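Local coordinates for protein pyridoxal 5'-phosphate synthase subunit PdxT (Thermus thermophilus, PDB 2YWD) that probably hydrolyses glutamine to glutamate and ammonia, which is passed to the partner subunit PdxS for pyridoxal 5'-phosphate synthesis, at residues 5-14 with 21-32; 38-46 with 182-191. All coordinates share one frame; numbering follows the deposited sequence.

Contact 1: 5-14 with 21-32; sequences VGVLALQGDF and LKRLGIEAKEVR
The beta-alpha-beta unit that opens this class I glutamine amidotransferase domain pairs Gly6, Val7 and Leu8 with Lys29, Glu30 and Val31 as parallel strands, 29-31 forming an outer edge of the central sheet. Four backbone bonds zip the pair: Lys29 N to Val5 O, Val7 N to Lys29 O (2.9 Å), Val31 N to Val7 O and Ala9 N to Val31 O (2.8 Å). On the helix side, Leu21 CD1 touches both Val5 CG1 (3.8 Å) and Val7 CG2, while Ile26 CG2 packs on Val5 CB. A Schellman motif at Gly25 ends helix 14-22, Leu21 O taking both Leu24 N and Ile26 N. Beyond the strands, Ala9 CB lies over the centre of the Phe14 ring and over the guanidinium of Arg32, their planes 82° apart. Glu30 CG stands beside the backbone N (chi1 -77°) and the extended chain carries the carboxylate to Phe14 CE1; its OE1 holds Arg32 NH2 in a salt bridge (2.5 Å). With an alanine in place of Glu30, the guanidinium would probably lose this mate and be freer to swing off Ala9. Water 2 joins Ala9 O (2.7 Å) to Arg32 NE (2.9 Å).

Contact 2: 38-46 with 182-191; sequences EGLKALIVP and HRYFLELAGV
Ala42 and Ile44 pack against Phe185 where the C-terminal helix 180-189 lies across the central sheet of the class I amidotransferase fold, its segment running at 142° to strand 42-45. Apolar contacts carry the interface. Ala42 CB meets the CE2 corner of the Phe185 ring at 3.6 Å and, one helical turn on, Ala189 CB at 3.8 Å. Phe185 reaches the strand because its CG stands anti to the backbone N (chi1 172°), bringing CE2 also to Ile44 CG1 and CZ to Leu43 O; Phe78 of the next strand meets the same ring. Ile44, with CG1 beside its own backbone N (chi1 -65°) and the chain extended to CD1, touches His182 CD2 at 3.8 Å, the side chains crossing at about a right angle. The imidazole's polar end is engaged elsewhere, NE2 bonding to His17 ND1. No direct hydrogen bond spans the segments; two waters bridge them at the helix end, where Gly190 closes a Schellman motif. Water 3 donates to both Lys41 O (2.6 Å) and Ala189 O (2.8 Å). The extended Lys41 side chain reaches water 4, which accepts from NZ at 2.7 Å and donates to Val191 OXT at 3.0 Å.

Contact 1 and contact 2, their centres 10 Å apart, meet through neighbouring strands of one sheet: Gly6 O and Ile44 N lie 2.9 Å apart and Leu8 N and Ile44 O 2.8 Å, probable hydrogen bonds that join 42-45 to strand 5-8, on whose other side 29-31 lies. Helix 180-189 also packs on the first beta-alpha-beta unit: His182 touches Leu21 of helix 14-22 and Leu24 of the turn after it, and Leu186 touches Val5 of strand 5-8. The shared region borders the predicted Cys81-His172-Glu174 triad. The His182 side chain comes within about 4 Å of that of Glu174, Leu21 within about 8 Å; Phe14 is about 9 Å from Gly48, a predicted glutamine-binding residue.

Contact 1: 5-14 with 21-32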
loop_
_atom_site.group_PDB
_atom_site.type_symbol
_atom_site.label_atom_id
_atom_site.label_comp_id
_atom_site.label_asym_id
_atom_site.label_seq_id
_atom_site.Cartn_x
_atom_site.Cartn_y
_atom_site.Cartn_z
ATOM N N VAL A 5 -9.451 -11.200 3.994
ATOM C CA VAL A 5 -8.332 -10.437 3.438
ATOM C C VAL A 5 -8.398 -10.406 1.915
ATOM O O VAL A 5 -8.500 -11.446 1.263
ATOM C CB VAL A 5 -6.971 -11.040 3.849
ATOM C CG1 VAL A 5 -5.838 -10.165 3.325
ATOM C CG2 VAL A 5 -6.884 -11.164 5.367
ATOM N N GLY A 6 -8.335 -9.208 1.346
ATOM C CA GLY A 6 -8.386 -9.100 -0.096
ATOM C C GLY A 6 -7.228 -8.309 -0.669
ATOM O O GLY A 6 -6.514 -7.610 0.054
ATOM N N VAL A 7 -7.034 -8.445 -1.975
ATOM C CA VAL A 7 -5.993 -7.716 -2.695
ATOM C C VAL A 7 -6.707 -7.124 -3.904
ATOM O O VAL A 7 -7.366 -7.850 -4.644
ATOM C CB VAL A 7 -4.865 -8.651 -3.186
ATOM C CG1 VAL A 7 -3.781 -7.834 -3.885
ATOM C CG2 VAL A 7 -4.268 -9.416 -2.009
ATOM N N LEU A 8 -6.606 -5.809 -4.087
ATOM C CA LEU A 8 -7.261 -5.156 -5.220
ATOM C C LEU A 8 -6.656 -5.749 -6.483
ATOM O O LEU A 8 -5.437 -5.723 -6.663
ATOM C CB LEU A 8 -7.030 -3.645 -5.174
ATOM C CG LEU A 8 -7.871 -2.803 -6.136
ATOM C CD1 LEU A 8 -9.357 -2.994 -5.841
ATOM C CD2 LEU A 8 -7.489 -1.343 -5.980
ATOM N N ALA A 9 -7.505 -6.292 -7.352
ATOM C CA ALA A 9 -7.026 -6.934 -8.575
ATOM C C ALA A 9 -7.576 -6.330 -9.864
ATOM O O ALA A 9 -8.009 -7.053 -10.760
ATOM C CB ALA A 9 -7.349 -8.424 -8.526
ATOM N N LEU A 10 -7.551 -5.008 -9.958
ATOM C CA LEU A 10 -8.034 -4.328 -11.149
ATOM C C LEU A 10 -6.935 -4.268 -12.205
ATOM O O LEU A 10 -7.208 -4.305 -13.408
ATOM C CB LEU A 10 -8.485 -2.912 -10.793
ATOM C CG LEU A 10 -9.660 -2.825 -9.815
ATOM C CD1 LEU A 10 -9.962 -1.369 -9.516
ATOM C CD2 LEU A 10 -10.880 -3.518 -10.411
ATOM N N GLN A 11 -5.692 -4.182 -11.738
ATOM C CA GLN A 11 -4.520 -4.101 -12.608
ATOM C C GLN A 11 -3.283 -4.290 -11.751
ATOM O O GLN A 11 -3.313 -4.061 -10.543
ATOM C CB GLN A 11 -4.455 -2.717 -13.268
ATOM C CG GLN A 11 -3.303 -2.481 -14.262
ATOM C CD GLN A 11 -1.930 -2.278 -13.611
ATOM O OE1 GLN A 11 -1.799 -1.601 -12.588
ATOM N NE2 GLN A 11 -0.897 -2.847 -14.226
ATOM N N GLY A 12 -2.193 -4.723 -12.366
ATOM C CA GLY A 12 -0.971 -4.846 -11.601
ATOM C C GLY A 12 -0.599 -6.168 -10.981
ATOM O O GLY A 12 -1.148 -7.222 -11.300
ATOM N N ASP A 13 0.333 -6.079 -10.043
ATOM C CA ASP A 13 0.892 -7.241 -9.387
ATOM C C ASP A 13 0.263 -7.721 -8.085
ATOM O O ASP A 13 0.925 -7.804 -7.047
ATOM C CB ASP A 13 2.390 -6.991 -9.225
ATOM C CG ASP A 13 3.050 -6.636 -10.554
ATOM O OD1 ASP A 13 2.782 -7.344 -11.547
ATOM O OD2 ASP A 13 3.827 -5.659 -10.618
ATOM N N PHE A 14 -1.019 -8.060 -8.156
ATOM C CA PHE A 14 -1.745 -8.565 -6.997
ATOM C C PHE A 14 -1.347 -10.019 -6.752
ATOM O O PHE A 14 -1.411 -10.509 -5.630
ATOM C CB PHE A 14 -3.258 -8.453 -7.236
ATOM C CG PHE A 14 -3.718 -9.056 -8.538
ATOM C CD1 PHE A 14 -3.967 -10.423 -8.646
ATOM C CD2 PHE A 14 -3.883 -8.255 -9.664
ATOM C CE1 PHE A 14 -4.375 -10.983 -9.862
ATOM C CE2 PHE A 14 -4.289 -8.803 -10.882
ATOM C CZ PHE A 14 -4.535 -10.168 -10.979
ATOM N N LEU A 21 0.668 -13.796 1.017
ATOM C CA LEU A 21 -0.349 -14.043 2.035
ATOM C C LEU A 21 -0.540 -15.527 2.342
ATOM O O LEU A 21 -1.002 -15.884 3.426
ATOM C CB LEU A 21 -1.682 -13.410 1.617
ATOM C CG LEU A 21 -1.723 -11.879 1.729
ATOM C CD1 LEU A 21 -2.989 -11.327 1.079
ATOM C CD2 LEU A 21 -1.663 -11.485 3.200
ATOM N N LYS A 22 -0.189 -16.392 1.397
ATOM C CA LYS A 22 -0.325 -17.826 1.626
ATOM C C LYS A 22 0.568 -18.259 2.787
ATOM O O LYS A 22 0.219 -19.163 3.544
ATOM C CB LYS A 22 0.050 -18.616 0.369
ATOM C CG LYS A 22 -0.901 -18.422 -0.800
ATOM C CD LYS A 22 -0.509 -19.289 -1.996
ATOM C CE LYS A 22 0.863 -18.912 -2.541
ATOM N NZ LYS A 22 1.228 -19.686 -3.763
ATOM N N ARG A 23 1.717 -17.603 2.932
ATOM C CA ARG A 23 2.648 -17.936 4.005
ATOM C C ARG A 23 2.063 -17.621 5.376
ATOM O O ARG A 23 2.599 -18.039 6.402
ATOM C CB ARG A 23 3.975 -17.193 3.818
ATOM C CG ARG A 23 4.699 -17.568 2.534
ATOM C CD ARG A 23 6.183 -17.232 2.596
ATOM N NE ARG A 23 6.853 -17.574 1.344
ATOM C CZ ARG A 23 6.726 -16.883 0.213
ATOM N NH1 ARG A 23 5.958 -15.802 0.173
ATOM N NH2 ARG A 23 7.352 -17.285 -0.886
ATOM N N LEU A 24 0.965 -16.872 5.387
ATOM C CA LEU A 24 0.297 -16.529 6.632
ATOM C C LEU A 24 -0.951 -17.403 6.774
ATOM O O LEU A 24 -1.772 -17.193 7.666
ATOM C CB LEU A 24 -0.095 -15.046 6.641
ATOM C CG LEU A 24 1.052 -14.028 6.599
ATOM C CD1 LEU A 24 0.483 -12.625 6.749
ATOM C CD2 LEU A 24 2.045 -14.306 7.719
ATOM N N GLY A 25 -1.079 -18.381 5.881
ATOM C CA GLY A 25 -2.220 -19.279 5.907
ATOM C C GLY A 25 -3.484 -18.633 5.366
ATOM O O GLY A 25 -4.589 -19.133 5.588
ATOM N N ILE A 26 -3.316 -17.531 4.641
ATOM C CA ILE A 26 -4.441 -16.784 4.079
ATOM C C ILE A 26 -4.663 -17.041 2.589
ATOM O O ILE A 26 -3.713 -17.113 1.813
ATOM C CB ILE A 26 -4.232 -15.254 4.267
ATOM C CG1 ILE A 26 -4.225 -14.895 5.759
ATOM C CG2 ILE A 26 -5.315 -14.473 3.529
ATOM C CD1 ILE A 26 -5.575 -14.989 6.424
ATOM N N GLU A 27 -5.925 -17.202 2.205
ATOM C CA GLU A 27 -6.284 -17.375 0.803
ATOM C C GLU A 27 -6.935 -16.046 0.449
ATOM O O GLU A 27 -8.110 -15.819 0.732
ATOM C CB GLU A 27 -7.269 -18.532 0.618
ATOM C CG GLU A 27 -6.595 -19.894 0.563
ATOM C CD GLU A 27 -5.572 -19.991 -0.561
ATOM O OE1 GLU A 27 -5.952 -19.764 -1.732
ATOM O OE2 GLU A 27 -4.392 -20.294 -0.276
ATOM N N ALA A 28 -6.142 -15.163 -0.146
ATOM C CA ALA A 28 -6.589 -13.826 -0.505
ATOM C C ALA A 28 -7.702 -13.768 -1.538
ATOM O O ALA A 28 -7.700 -14.500 -2.524
ATOM C CB ALA A 28 -5.404 -13.004 -0.986
ATOM N N LYS A 29 -8.654 -12.876 -1.295
ATOM C CA LYS A 29 -9.771 -12.681 -2.202
ATOM C C LYS A 29 -9.387 -11.607 -3.216
ATOM O O LYS A 29 -8.921 -10.531 -2.847
ATOM C CB LYS A 29 -11.013 -12.244 -1.415
ATOM C CG LYS A 29 -12.146 -11.672 -2.263
ATOM C CD LYS A 29 -12.590 -12.633 -3.353
ATOM C CE LYS A 29 -13.639 -11.990 -4.257
ATOM N NZ LYS A 29 -14.072 -12.901 -5.360
ATOM N N GLU A 30 -9.560 -11.910 -4.497
ATOM C CA GLU A 30 -9.249 -10.939 -5.536
ATOM C C GLU A 30 -10.420 -9.971 -5.649
ATOM O O GLU A 30 -11.542 -10.371 -5.947
ATOM C CB GLU A 30 -8.994 -11.645 -6.873
ATOM C CG GLU A 30 -7.626 -12.304 -6.948
ATOM C CD GLU A 30 -7.391 -13.045 -8.249
ATOM O OE1 GLU A 30 -7.936 -12.622 -9.288
ATOM O OE2 GLU A 30 -6.643 -14.043 -8.236
ATOM N N VAL A 31 -10.154 -8.697 -5.384
ATOM C CA VAL A 31 -11.190 -7.675 -5.440
ATOM C C VAL A 31 -11.219 -7.004 -6.812
ATOM O O VAL A 31 -10.253 -6.358 -7.219
ATOM C CB VAL A 31 -10.962 -6.609 -4.338
ATOM C CG1 VAL A 31 -12.041 -5.538 -4.400
ATOM C CG2 VAL A 31 -10.967 -7.277 -2.970
ATOM N N ARG A 32 -12.326 -7.182 -7.527
ATOM C CA ARG A 32 -12.494 -6.586 -8.848
ATOM C C ARG A 32 -13.794 -5.798 -8.941
ATOM O O ARG A 32 -14.003 -5.051 -9.892
ATOM C CB ARG A 32 -12.490 -7.658 -9.937
ATOM C CG ARG A 32 -11.148 -8.319 -10.166
ATOM C CD ARG A 32 -11.131 -9.038 -11.505
ATOM N NE ARG A 32 -9.840 -9.668 -11.754
ATOM C CZ ARG A 32 -9.395 -10.732 -11.095
ATOM N NH1 ARG A 32 -10.144 -11.287 -10.149
ATOM N NH2 ARG A 32 -8.200 -11.237 -11.379
HETATM O O HOH W 1 -9.097 -13.897 3.084
HETATM O O HOH W 2 -7.770 -8.196 -13.154
#

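Contact 2: 38-46 with 182-191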
loop_
_atom_site.group_PDB
_atom_site.type_symbol
_atom_site.label_atom_id
_atom_site.label_comp_id
_atom_site.label_asym_id
_atom_site.label_seq_id
_atom_site.Cartn_x
_atom_site.Cartn_y
_atom_site.Cartn_z
ATOM N N GLU A 38 -17.256 -6.513 0.637
ATOM C CA GLU A 38 -18.094 -6.989 1.729
ATOM C C GLU A 38 -17.450 -8.153 2.468
ATOM O O GLU A 38 -17.005 -9.124 1.855
ATOM C CB GLU A 38 -19.462 -7.406 1.189
ATOM C CG GLU A 38 -20.448 -7.829 2.257
ATOM C CD GLU A 38 -21.809 -8.161 1.680
ATOM O OE1 GLU A 38 -21.898 -9.100 0.858
ATOM O OE2 GLU A 38 -22.790 -7.479 2.046
ATOM N N GLY A 39 -17.404 -8.047 3.792
ATOM C CA GLY A 39 -16.822 -9.103 4.600
ATOM C C GLY A 39 -15.327 -8.990 4.841
ATOM O O GLY A 39 -14.767 -9.761 5.620
ATOM N N LEU A 40 -14.669 -8.036 4.186
ATOM C CA LEU A 40 -13.229 -7.875 4.362
ATOM C C LEU A 40 -12.858 -7.041 5.582
ATOM O O LEU A 40 -13.564 -6.102 5.949
ATOM C CB LEU A 40 -12.601 -7.221 3.124
ATOM C CG LEU A 40 -12.592 -7.968 1.788
ATOM C CD1 LEU A 40 -11.921 -7.085 0.743
ATOM C CD2 LEU A 40 -11.846 -9.300 1.926
ATOM N N LYS A 41 -11.747 -7.404 6.213
ATOM C CA LYS A 41 -11.233 -6.664 7.361
ATOM C C LYS A 41 -9.977 -5.933 6.897
ATOM O O LYS A 41 -9.562 -4.943 7.496
ATOM C CB LYS A 41 -10.855 -7.605 8.505
ATOM C CG LYS A 41 -12.023 -8.298 9.180
ATOM C CD LYS A 41 -11.526 -9.210 10.292
ATOM C CE LYS A 41 -12.678 -9.937 10.974
ATOM N NZ LYS A 41 -12.192 -10.834 12.063
ATOM N N ALA A 42 -9.376 -6.434 5.821
ATOM C CA ALA A 42 -8.154 -5.845 5.286
ATOM C C ALA A 42 -8.109 -5.906 3.767
ATOM O O ALA A 42 -8.560 -6.877 3.157
ATOM C CB ALA A 42 -6.936 -6.562 5.864
ATOM N N LEU A 43 -7.553 -4.860 3.165
ATOM C CA LEU A 43 -7.421 -4.784 1.718
ATOM C C LEU A 43 -6.028 -4.287 1.348
ATOM O O LEU A 43 -5.572 -3.268 1.858
ATOM C CB LEU A 43 -8.461 -3.827 1.129
ATOM C CG LEU A 43 -8.340 -3.569 -0.376
ATOM C CD1 LEU A 43 -8.692 -4.836 -1.143
ATOM C CD2 LEU A 43 -9.275 -2.431 -0.784
ATOM N N ILE A 44 -5.354 -5.020 0.471
ATOM C CA ILE A 44 -4.031 -4.619 0.018
ATOM C C ILE A 44 -4.155 -4.065 -1.394
ATOM O O ILE A 44 -4.795 -4.677 -2.245
ATOM C CB ILE A 44 -3.053 -5.808 -0.030
ATOM C CG1 ILE A 44 -2.816 -6.349 1.382
ATOM C CG2 ILE A 44 -1.734 -5.370 -0.676
ATOM C CD1 ILE A 44 -1.901 -7.561 1.427
ATOM N N VAL A 45 -3.569 -2.897 -1.626
ATOM C CA VAL A 45 -3.570 -2.281 -2.946
ATOM C C VAL A 45 -2.126 -2.510 -3.387
ATOM O O VAL A 45 -1.195 -1.919 -2.836
ATOM C CB VAL A 45 -3.909 -0.778 -2.861
ATOM C CG1 VAL A 45 -3.958 -0.173 -4.257
ATOM C CG2 VAL A 45 -5.260 -0.600 -2.169
ATOM N N PRO A 46 -1.926 -3.382 -4.389
ATOM C CA PRO A 46 -0.627 -3.774 -4.947
ATOM C C PRO A 46 0.183 -2.773 -5.745
ATOM O O PRO A 46 -0.259 -1.664 -6.032
ATOM C CB PRO A 46 -0.990 -4.975 -5.801
ATOM C CG PRO A 46 -2.267 -4.508 -6.429
ATOM C CD PRO A 46 -3.020 -3.899 -5.240
ATOM N N HIS A 182 3.554 -8.368 6.201
ATOM C CA HIS A 182 2.156 -8.673 5.909
ATOM C C HIS A 182 1.440 -9.051 7.204
ATOM O O HIS A 182 0.300 -8.645 7.437
ATOM C CB HIS A 182 2.039 -9.823 4.903
ATOM C CG HIS A 182 2.276 -9.412 3.483
ATOM N ND1 HIS A 182 3.529 -9.125 2.987
ATOM C CD2 HIS A 182 1.413 -9.229 2.454
ATOM C CE1 HIS A 182 3.430 -8.785 1.714
ATOM N NE2 HIS A 182 2.157 -8.840 1.367
ATOM N N ARG A 183 2.109 -9.832 8.049
ATOM C CA ARG A 183 1.511 -10.237 9.323
ATOM C C ARG A 183 1.292 -9.002 10.198
ATOM O O ARG A 183 0.268 -8.878 10.873
ATOM C CB ARG A 183 2.409 -11.254 10.045
ATOM C CG ARG A 183 1.936 -11.618 11.460
ATOM C CD ARG A 183 0.522 -12.193 11.460
ATOM N NE ARG A 183 0.472 -13.563 10.957
ATOM C CZ ARG A 183 -0.654 -14.216 10.678
ATOM N NH1 ARG A 183 -1.827 -13.619 10.846
ATOM N NH2 ARG A 183 -0.610 -15.471 10.255
ATOM N N TYR A 184 2.260 -8.088 10.184
ATOM C CA TYR A 184 2.158 -6.850 10.956
ATOM C C TYR A 184 0.866 -6.139 10.547
ATOM O O TYR A 184 0.117 -5.637 11.391
ATOM C CB TYR A 184 3.364 -5.952 10.662
ATOM C CG TYR A 184 3.283 -4.570 11.273
ATOM C CD1 TYR A 184 3.566 -4.362 12.623
ATOM C CD2 TYR A 184 2.903 -3.472 10.503
ATOM C CE1 TYR A 184 3.471 -3.087 13.193
ATOM C CE2 TYR A 184 2.802 -2.202 11.059
ATOM C CZ TYR A 184 3.087 -2.015 12.403
ATOM O OH TYR A 184 2.987 -0.756 12.956
ATOM N N PHE A 185 0.611 -6.105 9.241
ATOM C CA PHE A 185 -0.591 -5.470 8.708
ATOM C C PHE A 185 -1.863 -6.194 9.153
ATOM O O PHE A 185 -2.830 -5.558 9.585
ATOM C CB PHE A 185 -0.531 -5.419 7.172
ATOM C CG PHE A 185 -1.815 -4.953 6.530
ATOM C CD1 PHE A 185 -2.390 -3.737 6.893
ATOM C CD2 PHE A 185 -2.455 -5.738 5.575
ATOM C CE1 PHE A 185 -3.588 -3.310 6.314
ATOM C CE2 PHE A 185 -3.654 -5.321 4.989
ATOM C CZ PHE A 185 -4.220 -4.103 5.360
ATOM N N LEU A 186 -1.869 -7.518 9.052
ATOM C CA LEU A 186 -3.047 -8.280 9.451
ATOM C C LEU A 186 -3.342 -8.098 10.938
ATOM O O LEU A 186 -4.502 -8.048 11.348
ATOM C CB LEU A 186 -2.861 -9.765 9.135
ATOM C CG LEU A 186 -2.679 -10.103 7.654
ATOM C CD1 LEU A 186 -2.780 -11.613 7.474
ATOM C CD2 LEU A 186 -3.743 -9.395 6.821
ATOM N N GLU A 187 -2.290 -7.999 11.740
ATOM C CA GLU A 187 -2.455 -7.812 13.177
ATOM C C GLU A 187 -3.135 -6.476 13.466
ATOM O O GLU A 187 -4.049 -6.405 14.285
ATOM C CB GLU A 187 -1.095 -7.875 13.883
ATOM C CG GLU A 187 -0.472 -9.271 13.920
ATOM C CD GLU A 187 -1.081 -10.169 14.989
ATOM O OE1 GLU A 187 -0.829 -9.919 16.188
ATOM O OE2 GLU A 187 -1.813 -11.123 14.633
ATOM N N LEU A 188 -2.704 -5.416 12.788
ATOM C CA LEU A 188 -3.306 -4.110 13.018
ATOM C C LEU A 188 -4.729 -4.048 12.453
ATOM O O LEU A 188 -5.542 -3.225 12.882
ATOM C CB LEU A 188 -2.424 -3.001 12.421
ATOM C CG LEU A 188 -2.343 -2.756 10.911
ATOM C CD1 LEU A 188 -3.579 -1.998 10.437
ATOM C CD2 LEU A 188 -1.097 -1.936 10.608
ATOM N N ALA A 189 -5.031 -4.927 11.501
ATOM C CA ALA A 189 -6.363 -4.978 10.899
ATOM C C ALA A 189 -7.280 -5.838 11.767
ATOM O O ALA A 189 -8.489 -5.902 11.542
ATOM C CB ALA A 189 -6.284 -5.558 9.492
ATOM N N GLY A 190 -6.691 -6.506 12.753
ATOM C CA GLY A 190 -7.471 -7.349 13.641
ATOM C C GLY A 190 -7.851 -8.685 13.031
ATOM O O GLY A 190 -8.863 -9.275 13.402
ATOM N N VAL A 191 -7.045 -9.168 12.091
ATOM C CA VAL A 191 -7.325 -10.447 11.450
ATOM C C VAL A 191 -6.792 -11.583 12.312
ATOM O O VAL A 191 -5.754 -11.378 12.979
ATOM C CB VAL A 191 -6.672 -10.533 10.053
ATOM C CG1 VAL A 191 -6.811 -11.944 9.490
ATOM C CG2 VAL A 191 -7.324 -9.531 9.116
ATOM O OXT VAL A 191 -7.414 -12.668 12.291
HETATM O O HOH W 3 -9.849 -4.048 9.930
HETATM O O HOH W 4 -10.251 -12.499 11.192
#